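Local coordinates for Aln2 (Streptomyces sp. CM020, PDB 6P7L), which probably serves alnumycin biosynthesis as a noncanonical, SnoaL-like member of the NTF2-like superfamily, at the interface of chains A and B. Coordinates in Å, arbitrary orientation; residue numbers count along the deposited sequence, not the author numbering. Chains: chain A/B, Aln2.

The interface of chains A and B. Residues chain A 31-32, 37, 105-108; chain B 42, 45-46, 49.
The poorly ordered A:Met105, with positive phi (56°), turns the chain into strand 106-110, and the backbone from A:Met105 to A:Val108 runs past B:Gln42, B:Ala45, B:Arg46 and B:His49 on one face of helix 34-52 of chain B. The carboxamide of B:Gln42 meets this strand with both ends: its NE2 donates to the carbonyl O of A:Met106 at 3.0 Å, that O tilted from the amide plane, while its OE1 accepts a hydrogen bond from the backbone N of A:Val108, also at 3.0 Å. Spanning A:Thr107 in this way fixes the rotation of the amide and reads main chain instead of side chain. A bend at chi2 (-55°) swings the amide toward the strand, while the aliphatic stem packs against A:Leu31, whose CD2 lies 3.7 Å from B:Gln42 CB, and meets the ring of A:Pro32 tip to tip. CE1 of the A:Tyr37 ring passes alongside the amide nitrogen, ring and amide steeply inclined. At the strand's start, B:His49 NE2 donates a bent bond to the carbonyl O of A:Met105 (2.7 Å); NE2 lies in the carbonyl plane, the O 23° out of the imidazole plane. Between these polar grips, A:Thr107 turns its methyl to chain B, CG2 resting 3.8 Å from B:Ala45 CB and touching the imidazole at CE1; it also lies over the guanidinium of the poorly ordered B:Arg46. The patch thus joins strand 106-110 and the loop leading into helix 34-52 of chain A to chain B's long first helix, within an interface lacking exact two-fold symmetry whose biological role the structure alone does not show.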
loop_
_atom_site.group_PDB
_atom_site.type_symbol
_atom_site.label_atom_id
_atom_site.label_comp_id
_atom_site.label_asym_id
_atom_site.label_seq_id
_atom_site.Cartn_x
_atom_site.Cartn_y
_atom_site.Cartn_z
ATOM N N LEU A 31 7.033 17.288 -9.120
ATOM C CA LEU A 31 5.967 16.306 -8.920
ATOM C C LEU A 31 5.666 15.607 -10.245
ATOM O O LEU A 31 5.730 16.237 -11.301
ATOM C CB LEU A 31 4.698 16.949 -8.380
ATOM C CG LEU A 31 4.811 17.461 -6.946
ATOM C CD1 LEU A 31 3.754 18.541 -6.620
ATOM C CD2 LEU A 31 4.692 16.318 -5.949
ATOM N N PRO A 32 5.381 14.315 -10.239
ATOM C CA PRO A 32 5.026 13.648 -11.504
ATOM C C PRO A 32 3.638 14.054 -11.964
ATOM O O PRO A 32 2.754 14.299 -11.148
ATOM C CB PRO A 32 5.037 12.158 -11.144
ATOM C CG PRO A 32 4.623 12.145 -9.736
ATOM C CD PRO A 32 5.184 13.430 -9.077
ATOM N N TYR A 37 2.067 9.130 -12.977
ATOM C CA TYR A 37 1.876 8.404 -11.724
ATOM C C TYR A 37 0.983 7.176 -11.917
ATOM O O TYR A 37 1.327 6.054 -11.492
ATOM C CB TYR A 37 1.290 9.333 -10.674
ATOM C CG TYR A 37 1.217 8.677 -9.349
ATOM C CD1 TYR A 37 2.336 8.655 -8.515
ATOM C CD2 TYR A 37 0.070 8.027 -8.936
ATOM C CE1 TYR A 37 2.290 8.045 -7.297
ATOM C CE2 TYR A 37 0.025 7.389 -7.701
ATOM C CZ TYR A 37 1.148 7.417 -6.898
ATOM O OH TYR A 37 1.157 6.786 -5.669
ATOM N N MET A 105 4.896 3.824 -0.160
ATOM C CA MET A 105 5.684 5.041 0.074
ATOM C C MET A 105 6.581 5.350 -1.128
ATOM O O MET A 105 7.806 5.548 -0.988
ATOM C CB MET A 105 6.560 4.948 1.336
ATOM C CG MET A 105 5.939 5.012 2.719
ATOM S SD MET A 105 4.670 6.250 3.042
ATOM C CE MET A 105 3.475 4.999 2.549
ATOM N N MET A 106 5.974 5.385 -2.314
ATOM C CA MET A 106 6.725 5.478 -3.561
ATOM C C MET A 106 6.841 6.918 -4.054
ATOM O O MET A 106 5.823 7.572 -4.305
ATOM C CB MET A 106 6.065 4.636 -4.647
ATOM C CG MET A 106 6.830 4.638 -5.918
ATOM S SD MET A 106 5.950 3.696 -7.185
ATOM C CE MET A 106 6.006 2.044 -6.452
ATOM N N THR A 107 8.088 7.396 -4.201
ATOM C CA THR A 107 8.386 8.654 -4.875
ATOM C C THR A 107 8.546 8.369 -6.365
ATOM O O THR A 107 9.041 7.304 -6.780
ATOM C CB THR A 107 9.653 9.347 -4.344
ATOM O OG1 THR A 107 10.785 8.494 -4.537
ATOM C CG2 THR A 107 9.501 9.726 -2.853
ATOM N N VAL A 108 8.150 9.338 -7.174
ATOM C CA VAL A 108 8.230 9.237 -8.630
ATOM C C VAL A 108 8.750 10.564 -9.178
ATOM O O VAL A 108 8.164 11.612 -8.894
ATOM C CB VAL A 108 6.854 8.905 -9.263
ATOM C CG1 VAL A 108 7.004 8.886 -10.789
ATOM C CG2 VAL A 108 6.314 7.603 -8.741
ATOM N N GLN B 42 3.011 11.952 -2.723
ATOM C CA GLN B 42 4.427 12.303 -2.715
ATOM C C GLN B 42 4.817 12.988 -1.414
ATOM O O GLN B 42 5.910 12.755 -0.878
ATOM C CB GLN B 42 4.751 13.207 -3.904
ATOM C CG GLN B 42 4.495 12.529 -5.257
ATOM C CD GLN B 42 5.241 11.229 -5.377
ATOM O OE1 GLN B 42 6.467 11.199 -5.610
ATOM N NE2 GLN B 42 4.532 10.142 -5.128
ATOM N N ALA B 45 5.110 10.063 1.067
ATOM C CA ALA B 45 6.287 9.244 0.807
ATOM C C ALA B 45 7.534 9.953 1.330
ATOM O O ALA B 45 8.334 9.372 2.063
ATOM C CB ALA B 45 6.424 8.966 -0.691
ATOM N N ARG B 46 7.683 11.245 1.014
ATOM C CA ARG B 46 8.887 11.964 1.440
ATOM C C ARG B 46 8.920 12.142 2.948
ATOM O O ARG B 46 9.971 11.999 3.566
ATOM C CB ARG B 46 8.963 13.327 0.732
ATOM C CG ARG B 46 9.178 13.156 -0.770
ATOM C CD ARG B 46 9.386 14.422 -1.554
ATOM N NE ARG B 46 10.103 14.105 -2.790
ATOM C CZ ARG B 46 9.524 13.822 -3.954
ATOM N NH1 ARG B 46 8.206 13.827 -4.069
ATOM N NH2 ARG B 46 10.269 13.539 -5.012
ATOM N N HIS B 49 9.835 8.701 4.464
ATOM C CA HIS B 49 11.231 8.354 4.191
ATOM C C HIS B 49 12.150 9.096 5.139
ATOM O O HIS B 49 13.125 8.533 5.641
ATOM C CB HIS B 49 11.660 8.671 2.759
ATOM C CG HIS B 49 11.054 7.793 1.723
ATOM N ND1 HIS B 49 11.384 7.893 0.390
ATOM C CD2 HIS B 49 10.101 6.834 1.806
ATOM C CE1 HIS B 49 10.650 7.039 -0.308
ATOM N NE2 HIS B 49 9.873 6.376 0.534
#